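Local coordinates for protein putative cathepsin d (Ixodes ricinus, PDB 5N7N) that is an aspartic-peptidase zymogen that, once activated, probably cleaves proteins internally as other pepsin-family enzymes do, at residues I56-S61 against A248-S253; L6-S11 against D37-G42; G148-S153 against G217-H222; E30-L35 against T98-S103. All coordinates share one frame; numbering follows the deposited sequence.

How the contacts relate
Contact 1 sits about 2 Å from the centre of the chain and joins the two lobes of the pepsin-like fold at the active site. The others surround it, their centres 10 to 12 Å away: contact 2 docks strand 2-8 on strand 40-46, contact 3 sets the loop after strand 145-148 against strand 219-228, and contact 4 brings 30-35 against the hairpin of strands 91-99 and 106-117. Along the chain, contact 2 closes before contact 1 opens, contact 4 interleaves with both, and contact 3 falls between the two segments of contact 1. The zymogen's N-terminal region thus engages both the lobe framework and the catalytic cleft, probably blocking substrate entry.

Contact 1 (I56-S61 against A248-S253); sequences IFDTGS and ANTGTS. Unlike the reference sequence in segment 248-253: Asn249 (reference Asp).
Thr250 OG1 is held from two directions: it donates to Phe57 O at 2.8 Å and accepts from Thr59 N at 2.9 Å. Its partner hydroxyl repeats the scheme, with Thr59 OG1 donating to Ala248 O at 2.9 Å and accepting from Thr250 N in a nearly straight bond (168°). This reciprocal exchange between two Asp-Thr-Gly-type loops is the fireman's grip of aspartic peptidases, which locks the catalytic loops of the two lobes together. Each threonine has its OG1 lodged between its own backbone N and carbonyl carbon (chi1 56° for Thr59), which sets the hydroxyl toward the opposing main chain, and the two side chains cross at about a right angle.

Beside the grip lie Asp58, the predicted catalytic aspartate, and Asn249, which stands where the reference sequence has the second predicted catalytic aspartate. Their carboxylate and amide planes are 20° apart, and OD1 of Asp58 and OD1 of Asn249 approach to 2.9 Å as two acceptors, without a hydrogen bond between them. Asx turns orient both groups: Asp58 OD1 accepts from Gly60 N, and Asn249 OD1 accepts from Gly251 N at 2.8 Å. In the second shell, Ser61 OG donates to Asp58 OD2 from above the carboxylate plane. A water joins the loops again, donating to Thr59 O at 2.8 Å and to Ala248 O at 2.6 Å.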
loop_
_atom_site.group_PDB
_atom_site.type_symbol
_atom_site.label_atom_id
_atom_site.label_comp_id
_atom_site.label_asym_id
_atom_site.label_seq_id
_atom_site.Cartn_x
_atom_site.Cartn_y
_atom_site.Cartn_z
ATOM N N ILE A 56 0.934 7.901 5.010
ATOM C CA ILE A 56 1.154 6.756 4.138
ATOM C C ILE A 56 0.886 7.142 2.695
ATOM O O ILE A 56 -0.198 7.617 2.366
ATOM C CB ILE A 56 0.265 5.585 4.530
ATOM C CG1 ILE A 56 0.618 5.158 5.947
ATOM C CG2 ILE A 56 0.470 4.403 3.595
ATOM C CD1 ILE A 56 -0.608 4.977 6.790
ATOM N N PHE A 57 1.880 6.924 1.841
ATOM C CA PHE A 57 1.723 7.112 0.406
ATOM C C PHE A 57 1.166 5.808 -0.152
ATOM O O PHE A 57 1.873 4.794 -0.204
ATOM C CB PHE A 57 3.047 7.505 -0.227
ATOM C CG PHE A 57 3.481 8.890 0.132
ATOM C CD1 PHE A 57 4.017 9.158 1.387
ATOM C CD2 PHE A 57 3.333 9.940 -0.772
ATOM C CE1 PHE A 57 4.400 10.439 1.721
ATOM C CE2 PHE A 57 3.716 11.226 -0.429
ATOM C CZ PHE A 57 4.248 11.470 0.823
ATOM N N ASP A 58 -0.109 5.859 -0.552
ATOM C CA ASP A 58 -0.959 4.676 -0.740
ATOM C C ASP A 58 -1.615 4.639 -2.125
ATOM O O ASP A 58 -2.583 5.378 -2.413
ATOM C CB ASP A 58 -2.044 4.632 0.341
ATOM C CG ASP A 58 -2.948 3.404 0.230
ATOM O OD1 ASP A 58 -2.518 2.375 -0.351
ATOM O OD2 ASP A 58 -4.097 3.453 0.734
ATOM N N THR A 59 -1.106 3.741 -2.965
ATOM C CA THR A 59 -1.643 3.541 -4.303
ATOM C C THR A 59 -3.001 2.830 -4.262
ATOM O O THR A 59 -3.696 2.792 -5.276
ATOM C CB THR A 59 -0.646 2.767 -5.199
ATOM O OG1 THR A 59 -0.299 1.520 -4.589
ATOM C CG2 THR A 59 0.630 3.583 -5.407
ATOM N N GLY A 60 -3.364 2.265 -3.097
ATOM C CA GLY A 60 -4.672 1.651 -2.866
ATOM C C GLY A 60 -5.846 2.573 -2.538
ATOM O O GLY A 60 -6.976 2.091 -2.402
ATOM N N SER A 61 -5.597 3.872 -2.382
ATOM C CA SER A 61 -6.665 4.839 -2.115
ATOM C C SER A 61 -6.364 6.171 -2.789
ATOM O O SER A 61 -5.280 6.364 -3.316
ATOM C CB SER A 61 -6.837 5.017 -0.616
ATOM O OG SER A 61 -5.644 5.510 -0.026
ATOM N N ALA A 248 -2.036 -2.932 -7.552
ATOM C CA ALA A 248 -0.795 -2.599 -6.869
ATOM C C ALA A 248 -1.110 -1.683 -5.705
ATOM O O ALA A 248 -1.694 -0.607 -5.898
ATOM C CB ALA A 248 0.185 -1.927 -7.823
ATOM N N ASN A 249 -0.698 -2.095 -4.510
ATOM C CA ASN A 249 -1.104 -1.431 -3.278
ATOM C C ASN A 249 0.074 -1.273 -2.343
ATOM O O ASN A 249 0.390 -2.168 -1.580
ATOM C CB ASN A 249 -2.238 -2.238 -2.619
ATOM C CG ASN A 249 -2.903 -1.516 -1.441
ATOM O OD1 ASN A 249 -2.449 -0.465 -0.958
ATOM N ND2 ASN A 249 -3.997 -2.096 -0.969
ATOM N N THR A 250 0.685 -0.095 -2.378
ATOM C CA THR A 250 1.756 0.275 -1.445
ATOM C C THR A 250 1.295 0.416 0.016
ATOM O O THR A 250 2.121 0.616 0.903
ATOM C CB THR A 250 2.390 1.619 -1.850
ATOM O OG1 THR A 250 1.375 2.633 -1.895
ATOM C CG2 THR A 250 3.062 1.510 -3.229
ATOM N N GLY A 251 -0.013 0.316 0.262
ATOM C CA GLY A 251 -0.568 0.468 1.590
ATOM C C GLY A 251 -0.661 -0.815 2.368
ATOM O O GLY A 251 -1.259 -0.829 3.448
ATOM N N THR A 252 -0.094 -1.897 1.839
ATOM C CA THR A 252 -0.186 -3.211 2.487
ATOM C C THR A 252 1.104 -4.021 2.248
ATOM O O THR A 252 1.949 -3.627 1.437
ATOM C CB THR A 252 -1.480 -3.959 2.034
ATOM O OG1 THR A 252 -1.831 -4.983 2.977
ATOM C CG2 THR A 252 -1.349 -4.574 0.637
ATOM N N SER A 253 1.257 -5.125 2.977
ATOM C CA SER A 253 2.423 -5.994 2.848
ATOM C C SER A 253 2.118 -7.268 2.085
ATOM O O SER A 253 2.672 -7.487 1.007
ATOM C CB SER A 253 3.000 -6.338 4.216
ATOM O OG SER A 253 3.529 -5.167 4.800
HETATM O O HOH W 1 -4.170 0.226 -6.320
#

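Contact 2 (L6-S11 against D37-G42); sequences LTRFKS and DVVYYG. Unlike the reference sequence in segment 37-42: Val39 (reference Glu).
Phe9 and Tyr41 each tuck CG between the backbone N and the carbonyl carbon (chi1 63° and 69°), and these torsions draw their rings together from the two paired segments. Phe9 CD1 comes within 3.5 Å of Tyr41 CD2, meeting the edge of the tyrosine ring near its plane, although the two rings as a whole are oblique to one another. One face of the Tyr41 ring receives Thr7 CB in a CH-pi contact, 4.0 Å from CB to the ring centroid, while Val39 CA packs in the same fashion over a face of Phe9.

The backbones beneath form an antiparallel pair. Thr7 and Tyr41 make the hydrogen-bonded pair, with Thr7 N to Tyr41 O at 2.9 Å and Tyr41 N to Thr7 O at 3.0 Å; Phe9 N to Val39 O adds a further bond where the strands give way to loop. Arg8 and Tyr40, a non-hydrogen-bonded pair, occupy the other face of the sheet, where Arg8 CG lies 3.5 Å from Tyr40 CE1. Farther along, Ser11 CB rests 3.6 Å from Val39 CG2.

In this zymogen the pairing places strand 2-8 between strands 40-46 and 192-196, as the propeptide strand is placed in related zymogens. Ser11 N-caps helix 12-18, its OG accepting from Lys14 N, and Arg13 of that helix forms a salt bridge with Asp37.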
loop_
_atom_site.group_PDB
_atom_site.type_symbol
_atom_site.label_atom_id
_atom_site.label_comp_id
_atom_site.label_asym_id
_atom_site.label_seq_id
_atom_site.Cartn_x
_atom_site.Cartn_y
_atom_site.Cartn_z
ATOM N N LEU A 6 10.889 7.548 2.082
ATOM C CA LEU A 6 9.989 6.730 2.861
ATOM C C LEU A 6 10.704 6.042 4.027
ATOM O O LEU A 6 11.875 5.651 3.925
ATOM C CB LEU A 6 9.318 5.689 1.960
ATOM C CG LEU A 6 8.404 6.250 0.870
ATOM C CD1 LEU A 6 7.883 5.128 -0.015
ATOM C CD2 LEU A 6 7.249 7.014 1.511
ATOM N N THR A 7 9.983 5.908 5.140
ATOM C CA THR A 7 10.457 5.162 6.289
ATOM C C THR A 7 9.561 3.949 6.494
ATOM O O THR A 7 8.337 4.040 6.395
ATOM C CB THR A 7 10.474 6.026 7.551
ATOM O OG1 THR A 7 11.146 7.258 7.263
ATOM C CG2 THR A 7 11.190 5.297 8.694
ATOM N N ARG A 8 10.200 2.816 6.772
ATOM C CA ARG A 8 9.525 1.545 7.007
ATOM C C ARG A 8 9.387 1.367 8.508
ATOM O O ARG A 8 10.296 1.715 9.248
ATOM C CB ARG A 8 10.344 0.386 6.412
ATOM C CG ARG A 8 9.540 -0.884 6.173
ATOM C CD ARG A 8 10.431 -2.094 5.942
ATOM N NE ARG A 8 10.749 -2.740 7.222
ATOM C CZ ARG A 8 10.092 -3.771 7.767
ATOM N NH1 ARG A 8 9.056 -4.355 7.148
ATOM N NH2 ARG A 8 10.485 -4.238 8.956
ATOM N N PHE A 9 8.249 0.838 8.949
ATOM C CA PHE A 9 8.022 0.516 10.363
ATOM C C PHE A 9 7.231 -0.777 10.477
ATOM O O PHE A 9 6.511 -1.163 9.568
ATOM C CB PHE A 9 7.256 1.643 11.071
ATOM C CG PHE A 9 5.862 1.873 10.523
ATOM C CD1 PHE A 9 5.659 2.717 9.431
ATOM C CD2 PHE A 9 4.764 1.243 11.093
ATOM C CE1 PHE A 9 4.390 2.931 8.921
ATOM C CE2 PHE A 9 3.491 1.444 10.585
ATOM C CZ PHE A 9 3.303 2.291 9.499
ATOM N N LYS A 10 7.346 -1.418 11.625
ATOM C CA LYS A 10 6.641 -2.653 11.886
ATOM C C LYS A 10 5.143 -2.348 12.037
ATOM O O LYS A 10 4.752 -1.517 12.857
ATOM C CB LYS A 10 7.209 -3.293 13.154
ATOM C CG LYS A 10 6.637 -4.655 13.507
ATOM C CD LYS A 10 7.132 -5.152 14.862
ATOM C CE LYS A 10 8.630 -5.433 14.853
ATOM N NZ LYS A 10 9.068 -6.212 16.042
ATOM N N SER A 11 4.316 -3.025 11.242
ATOM C CA SER A 11 2.881 -2.758 11.212
ATOM C C SER A 11 2.224 -3.055 12.556
ATOM O O SER A 11 2.759 -3.825 13.364
ATOM C CB SER A 11 2.217 -3.618 10.136
ATOM O OG SER A 11 2.164 -4.964 10.562
ATOM N N ASP A 37 -2.253 -2.585 8.691
ATOM C CA ASP A 37 -1.388 -3.231 7.677
ATOM C C ASP A 37 -0.391 -2.302 7.001
ATOM O O ASP A 37 0.491 -2.759 6.273
ATOM C CB ASP A 37 -2.258 -3.866 6.582
ATOM C CG ASP A 37 -3.135 -4.978 7.111
ATOM O OD1 ASP A 37 -2.625 -5.802 7.891
ATOM O OD2 ASP A 37 -4.336 -5.058 6.758
ATOM N N VAL A 38 -0.542 -1.004 7.220
ATOM C CA VAL A 38 0.309 -0.012 6.569
ATOM C C VAL A 38 1.712 -0.058 7.163
ATOM O O VAL A 38 1.878 -0.254 8.372
ATOM C CB VAL A 38 -0.281 1.411 6.663
ATOM C CG1 VAL A 38 -1.620 1.473 5.937
ATOM C CG2 VAL A 38 -0.412 1.870 8.120
ATOM N N VAL A 39 2.714 0.091 6.301
ATOM C CA VAL A 39 4.106 -0.145 6.672
ATOM C C VAL A 39 5.095 0.958 6.257
ATOM O O VAL A 39 6.181 1.016 6.830
ATOM C CB VAL A 39 4.531 -1.557 6.183
ATOM C CG1 VAL A 39 6.046 -1.754 6.138
ATOM C CG2 VAL A 39 3.929 -2.627 7.092
ATOM N N TYR A 40 4.728 1.844 5.322
ATOM C CA TYR A 40 5.622 2.902 4.841
ATOM C C TYR A 40 4.987 4.285 4.966
ATOM O O TYR A 40 3.875 4.482 4.487
ATOM C CB TYR A 40 5.995 2.655 3.367
ATOM C CG TYR A 40 6.849 1.413 3.141
ATOM C CD1 TYR A 40 8.249 1.482 3.181
ATOM C CD2 TYR A 40 6.259 0.166 2.887
ATOM C CE1 TYR A 40 9.030 0.352 2.980
ATOM C CE2 TYR A 40 7.036 -0.973 2.687
ATOM C CZ TYR A 40 8.418 -0.876 2.735
ATOM O OH TYR A 40 9.187 -1.999 2.542
ATOM N N TYR A 41 5.704 5.246 5.559
ATOM C CA TYR A 41 5.241 6.634 5.603
ATOM C C TYR A 41 6.282 7.595 5.089
ATOM O O TYR A 41 7.451 7.270 4.998
ATOM C CB TYR A 41 4.810 7.055 7.025
ATOM C CG TYR A 41 5.927 7.183 8.028
ATOM C CD1 TYR A 41 6.678 8.347 8.111
ATOM C CD2 TYR A 41 6.233 6.150 8.894
ATOM C CE1 TYR A 41 7.715 8.487 9.021
ATOM C CE2 TYR A 41 7.274 6.269 9.817
ATOM C CZ TYR A 41 8.009 7.455 9.873
ATOM O OH TYR A 41 9.044 7.632 10.754
ATOM N N GLY A 42 5.837 8.805 4.798
ATOM C CA GLY A 42 6.710 9.868 4.322
ATOM C C GLY A 42 6.155 11.209 4.761
ATOM O O GLY A 42 4.961 11.312 5.089
#

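Contact 3 (G148-S153 against G217-H222); sequences GLAYPS and GYWQFH
One face of the Trp219 indole takes the edge of the Tyr151 ring in an edge-to-face pair, with ring centroids 4.8 Å apart and planes inclined at 52°. Tyr151 CE1 is the atom over that face, displaced toward the rim and 3.8 Å from Trp219 CE3; Tyr151 OH approaches Trp219 CZ3 to 3.5 Å. At the indole edge, Trp219 NE1 donates to Leu149 O at 2.8 Å in an almost straight bond (172°), with the oxygen close to the ring plane. This bond fixes the rotation of the indole and engages a buried carbonyl.

The contact bridges the two lobes of the aspartic-peptidase fold: Leu149 and Ala150 follow strand 145-148 of the first lobe, whereas strand 219-228 belongs to the second. The main chains join where Tyr151 N donates to Gly217 O at 2.9 Å, and Ala150 CB packs against the same oxygen at 3.3 Å. Beyond the two segments, Phe348 pairs edge-to-face with Trp219, Arg350 forms a cation-pi contact with Tyr151, and Tyr151 OH is hydrogen-bonded to Asp353. Ser153 OG lies 3.2 Å from Gly217 CA and is hydrogen-bonded to Lys216 O.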
loop_
_atom_site.group_PDB
_atom_site.type_symbol
_atom_site.label_atom_id
_atom_site.label_comp_id
_atom_site.label_asym_id
_atom_site.label_seq_id
_atom_site.Cartn_x
_atom_site.Cartn_y
_atom_site.Cartn_z
ATOM N N GLY A 148 -3.547 9.388 -0.656
ATOM C CA GLY A 148 -3.891 8.412 -1.678
ATOM C C GLY A 148 -3.345 8.787 -3.054
ATOM O O GLY A 148 -3.392 9.958 -3.463
ATOM N N LEU A 149 -2.824 7.790 -3.766
ATOM C CA LEU A 149 -2.226 8.001 -5.089
ATOM C C LEU A 149 -2.977 7.259 -6.191
ATOM O O LEU A 149 -2.484 7.135 -7.321
ATOM C CB LEU A 149 -0.750 7.595 -5.069
ATOM C CG LEU A 149 0.144 8.419 -4.139
ATOM C CD1 LEU A 149 1.395 7.657 -3.742
ATOM C CD2 LEU A 149 0.505 9.753 -4.778
ATOM N N ALA A 150 -4.183 6.803 -5.883
ATOM C CA ALA A 150 -5.041 6.164 -6.877
ATOM C C ALA A 150 -5.807 7.207 -7.696
ATOM O O ALA A 150 -5.630 8.416 -7.505
ATOM C CB ALA A 150 -5.989 5.203 -6.193
ATOM N N TYR A 151 -6.643 6.731 -8.615
ATOM C CA TYR A 151 -7.400 7.597 -9.496
ATOM C C TYR A 151 -8.526 8.366 -8.767
ATOM O O TYR A 151 -9.071 7.888 -7.767
ATOM C CB TYR A 151 -8.018 6.770 -10.639
ATOM C CG TYR A 151 -7.042 6.344 -11.731
ATOM C CD1 TYR A 151 -6.145 5.293 -11.531
ATOM C CD2 TYR A 151 -7.039 6.983 -12.977
ATOM C CE1 TYR A 151 -5.262 4.908 -12.528
ATOM C CE2 TYR A 151 -6.158 6.605 -13.975
ATOM C CZ TYR A 151 -5.275 5.567 -13.751
ATOM O OH TYR A 151 -4.395 5.178 -14.738
ATOM N N PRO A 152 -8.928 9.530 -9.313
ATOM C CA PRO A 152 -10.002 10.358 -8.738
ATOM C C PRO A 152 -11.357 9.670 -8.550
ATOM O O PRO A 152 -12.097 10.046 -7.637
ATOM C CB PRO A 152 -10.132 11.520 -9.738
ATOM C CG PRO A 152 -9.454 11.048 -10.984
ATOM C CD PRO A 152 -8.337 10.180 -10.495
ATOM N N SER A 153 -11.669 8.666 -9.373
ATOM C CA SER A 153 -12.962 7.959 -9.309
ATOM C C SER A 153 -13.263 7.267 -7.982
ATOM O O SER A 153 -14.412 6.941 -7.735
ATOM C CB SER A 153 -13.042 6.894 -10.414
ATOM O OG SER A 153 -12.053 5.902 -10.200
ATOM N N GLY A 217 -9.446 3.248 -11.109
ATOM C CA GLY A 217 -9.889 3.559 -9.754
ATOM C C GLY A 217 -8.713 3.209 -8.896
ATOM O O GLY A 217 -7.889 4.060 -8.574
ATOM N N TYR A 218 -8.598 1.918 -8.610
ATOM C CA TYR A 218 -7.367 1.366 -8.083
ATOM C C TYR A 218 -6.406 1.328 -9.265
ATOM O O TYR A 218 -6.841 1.475 -10.417
ATOM C CB TYR A 218 -7.594 -0.037 -7.538
ATOM C CG TYR A 218 -8.661 -0.128 -6.466
ATOM C CD1 TYR A 218 -8.387 0.249 -5.146
ATOM C CD2 TYR A 218 -9.948 -0.600 -6.770
ATOM C CE1 TYR A 218 -9.361 0.168 -4.160
ATOM C CE2 TYR A 218 -10.933 -0.691 -5.797
ATOM C CZ TYR A 218 -10.631 -0.301 -4.493
ATOM O OH TYR A 218 -11.593 -0.396 -3.526
ATOM N N TRP A 219 -5.110 1.172 -8.985
ATOM C CA TRP A 219 -4.134 0.894 -10.038
ATOM C C TRP A 219 -4.270 -0.589 -10.392
ATOM O O TRP A 219 -3.566 -1.450 -9.855
ATOM C CB TRP A 219 -2.730 1.260 -9.606
ATOM C CG TRP A 219 -2.492 2.726 -9.601
ATOM C CD1 TRP A 219 -2.579 3.560 -8.524
ATOM C CD2 TRP A 219 -2.126 3.552 -10.717
ATOM N NE1 TRP A 219 -2.288 4.845 -8.893
ATOM C CE2 TRP A 219 -1.995 4.871 -10.231
ATOM C CE3 TRP A 219 -1.858 3.304 -12.067
ATOM C CZ2 TRP A 219 -1.631 5.937 -11.047
ATOM C CZ3 TRP A 219 -1.481 4.375 -12.886
ATOM C CH2 TRP A 219 -1.382 5.667 -12.374
ATOM N N GLN A 220 -5.236 -0.854 -11.266
ATOM C CA GLN A 220 -5.717 -2.184 -11.543
ATOM C C GLN A 220 -5.315 -2.590 -12.964
ATOM O O GLN A 220 -5.429 -1.799 -13.908
ATOM C CB GLN A 220 -7.238 -2.191 -11.404
ATOM C CG GLN A 220 -7.872 -3.569 -11.394
ATOM C CD GLN A 220 -9.373 -3.532 -11.138
ATOM O OE1 GLN A 220 -9.859 -2.752 -10.316
ATOM N NE2 GLN A 220 -10.114 -4.379 -11.836
ATOM N N PHE A 221 -4.860 -3.826 -13.110
ATOM C CA PHE A 221 -4.437 -4.360 -14.413
ATOM C C PHE A 221 -4.690 -5.861 -14.448
ATOM O O PHE A 221 -5.032 -6.478 -13.417
ATOM C CB PHE A 221 -2.954 -4.074 -14.630
ATOM C CG PHE A 221 -2.115 -4.440 -13.451
ATOM C CD1 PHE A 221 -1.883 -3.515 -12.442
ATOM C CD2 PHE A 221 -1.616 -5.729 -13.311
ATOM C CE1 PHE A 221 -1.136 -3.864 -11.329
ATOM C CE2 PHE A 221 -0.871 -6.083 -12.202
ATOM C CZ PHE A 221 -0.628 -5.152 -11.212
ATOM N N HIS A 222 -4.507 -6.436 -15.634
ATOM C CA HIS A 222 -4.753 -7.856 -15.893
ATOM C C HIS A 222 -3.486 -8.697 -15.666
ATOM O O HIS A 222 -2.394 -8.309 -16.075
ATOM C CB HIS A 222 -5.262 -8.025 -17.330
ATOM C CG HIS A 222 -5.666 -9.423 -17.670
ATOM N ND1 HIS A 222 -6.879 -9.958 -17.298
ATOM C CD2 HIS A 222 -5.016 -10.398 -18.349
ATOM C CE1 HIS A 222 -6.959 -11.203 -17.730
ATOM N NE2 HIS A 222 -5.842 -11.494 -18.371
#

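Contact 4 (E30-L35 against T98-S103); sequences EPLVNL and TIVYGS
Val33 makes a CH-pi contact with Tyr101, its CB over the centre of one face, 3.5 Å from the ring centroid. With CG1 anti to the backbone N (chi1 -178°), the valine also brings that methyl to 3.4 Å from Tyr101 CE2, while Leu35 CD2 meets the ring at its edge. Two direct hydrogen bonds flank this packing: Gly102 N donates to Val33 O at 2.8 Å, and Leu35 N donates to Ser103 OG at 2.9 Å. A water accepts from Val33 N at 3.2 Å and donates to Val100 O at 2.8 Å. Leu32 packs on the flap backbone, its CD1 3.5 Å from Gly102 N.

Farther out, Tyr101 OH is hydrogen-bonded to Trp65 NE1, as for the tyrosine of the aspartic-peptidase flap, the hairpin of strands 91-99 and 106-117. Asn34 is steadied by Tyr28 OH at its ND2 and by Leu36 N at its OD1. Val33 also touches Asp58 and Ser61 of the active-site loop.

Because 30-35 uses main-chain atoms for both direct hydrogen bonds and for the water bridge, and offers apolar side chains to the ring, it engages the flap much as an extended peptide would, consistent with the zymogen segment blocking the substrate cleft.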
loop_
_atom_site.group_PDB
_atom_site.type_symbol
_atom_site.label_atom_id
_atom_site.label_comp_id
_atom_site.label_asym_id
_atom_site.label_seq_id
_atom_site.Cartn_x
_atom_site.Cartn_y
_atom_site.Cartn_z
ATOM N N GLU A 30 -14.721 -4.789 -1.283
ATOM C CA GLU A 30 -13.715 -4.476 -2.289
ATOM C C GLU A 30 -12.434 -4.160 -1.501
ATOM O O GLU A 30 -12.464 -4.153 -0.259
ATOM C CB GLU A 30 -14.154 -3.255 -3.098
ATOM C CG GLU A 30 -14.157 -1.969 -2.272
ATOM C CD GLU A 30 -15.395 -1.129 -2.455
ATOM O OE1 GLU A 30 -15.258 0.075 -2.747
ATOM O OE2 GLU A 30 -16.510 -1.670 -2.290
ATOM N N PRO A 31 -11.318 -3.878 -2.200
ATOM C CA PRO A 31 -10.122 -3.533 -1.453
ATOM C C PRO A 31 -10.349 -2.289 -0.608
ATOM O O PRO A 31 -10.931 -1.311 -1.091
ATOM C CB PRO A 31 -9.085 -3.271 -2.548
ATOM C CG PRO A 31 -9.565 -4.087 -3.694
ATOM C CD PRO A 31 -11.046 -3.895 -3.645
ATOM N N LEU A 32 -9.918 -2.382 0.645
ATOM C CA LEU A 32 -10.033 -1.321 1.639
ATOM C C LEU A 32 -8.657 -1.001 2.210
ATOM O O LEU A 32 -7.800 -1.878 2.343
ATOM C CB LEU A 32 -10.909 -1.771 2.811
ATOM C CG LEU A 32 -12.378 -2.099 2.586
ATOM C CD1 LEU A 32 -12.988 -2.475 3.933
ATOM C CD2 LEU A 32 -13.143 -0.948 1.925
ATOM N N VAL A 33 -8.479 0.257 2.586
ATOM C CA VAL A 33 -7.336 0.667 3.388
ATOM C C VAL A 33 -7.509 0.016 4.753
ATOM O O VAL A 33 -8.631 -0.062 5.269
ATOM C CB VAL A 33 -7.282 2.192 3.565
ATOM C CG1 VAL A 33 -6.052 2.608 4.360
ATOM C CG2 VAL A 33 -7.274 2.882 2.216
ATOM N N ASN A 34 -6.413 -0.475 5.315
ATOM C CA ASN A 34 -6.416 -0.995 6.673
ATOM C C ASN A 34 -5.176 -0.480 7.401
ATOM O O ASN A 34 -4.049 -0.825 7.057
ATOM C CB ASN A 34 -6.474 -2.519 6.667
ATOM C CG ASN A 34 -6.880 -3.095 8.017
ATOM O OD1 ASN A 34 -6.380 -2.669 9.061
ATOM N ND2 ASN A 34 -7.765 -4.080 8.006
ATOM N N LEU A 35 -5.401 0.344 8.417
ATOM C CA LEU A 35 -4.329 0.999 9.164
ATOM C C LEU A 35 -3.501 0.020 9.994
ATOM O O LEU A 35 -2.385 0.336 10.362
ATOM C CB LEU A 35 -4.907 2.100 10.069
ATOM C CG LEU A 35 -5.742 3.183 9.378
ATOM C CD1 LEU A 35 -6.221 4.237 10.371
ATOM C CD2 LEU A 35 -4.965 3.843 8.265
ATOM N N THR A 98 -16.993 10.496 4.860
ATOM C CA THR A 98 -16.955 9.208 5.525
ATOM C C THR A 98 -16.187 8.287 4.580
ATOM O O THR A 98 -16.358 8.374 3.371
ATOM C CB THR A 98 -18.390 8.689 5.729
ATOM O OG1 THR A 98 -18.958 9.341 6.868
ATOM C CG2 THR A 98 -18.444 7.183 5.973
ATOM N N ILE A 99 -15.331 7.443 5.129
ATOM C CA ILE A 99 -14.641 6.427 4.347
ATOM C C ILE A 99 -14.681 5.120 5.130
ATOM O O ILE A 99 -14.396 5.097 6.333
ATOM C CB ILE A 99 -13.152 6.751 4.047
ATOM C CG1 ILE A 99 -12.864 8.256 3.910
ATOM C CG2 ILE A 99 -12.745 6.038 2.758
ATOM C CD1 ILE A 99 -11.385 8.615 3.964
ATOM N N VAL A 100 -15.035 4.045 4.430
ATOM C CA VAL A 100 -15.044 2.711 4.985
ATOM C C VAL A 100 -13.628 2.175 4.901
ATOM O O VAL A 100 -13.081 2.063 3.812
ATOM C CB VAL A 100 -16.041 1.799 4.225
ATOM C CG1 VAL A 100 -15.971 0.342 4.703
ATOM C CG2 VAL A 100 -17.465 2.326 4.389
ATOM N N TYR A 101 -13.037 1.890 6.062
ATOM C CA TYR A 101 -11.732 1.238 6.179
ATOM C C TYR A 101 -11.880 -0.119 6.846
ATOM O O TYR A 101 -12.741 -0.314 7.707
ATOM C CB TYR A 101 -10.776 2.089 7.018
ATOM C CG TYR A 101 -10.031 3.177 6.284
ATOM C CD1 TYR A 101 -10.543 3.768 5.126
ATOM C CD2 TYR A 101 -8.822 3.653 6.773
ATOM C CE1 TYR A 101 -9.859 4.782 4.474
ATOM C CE2 TYR A 101 -8.132 4.670 6.124
ATOM C CZ TYR A 101 -8.653 5.223 4.978
ATOM O OH TYR A 101 -7.983 6.221 4.335
ATOM N N GLY A 102 -11.003 -1.049 6.469
ATOM C CA GLY A 102 -10.945 -2.366 7.103
ATOM C C GLY A 102 -10.690 -2.302 8.607
ATOM O O GLY A 102 -11.127 -3.189 9.341
ATOM N N SER A 103 -10.003 -1.245 9.055
ATOM C CA SER A 103 -9.707 -1.021 10.470
ATOM C C SER A 103 -10.769 -0.190 11.246
ATOM O O SER A 103 -10.552 0.116 12.417
ATOM C CB SER A 103 -8.306 -0.379 10.608
ATOM O OG SER A 103 -8.060 0.586 9.587
HETATM O O HOH W 2 -10.829 2.353 2.092
#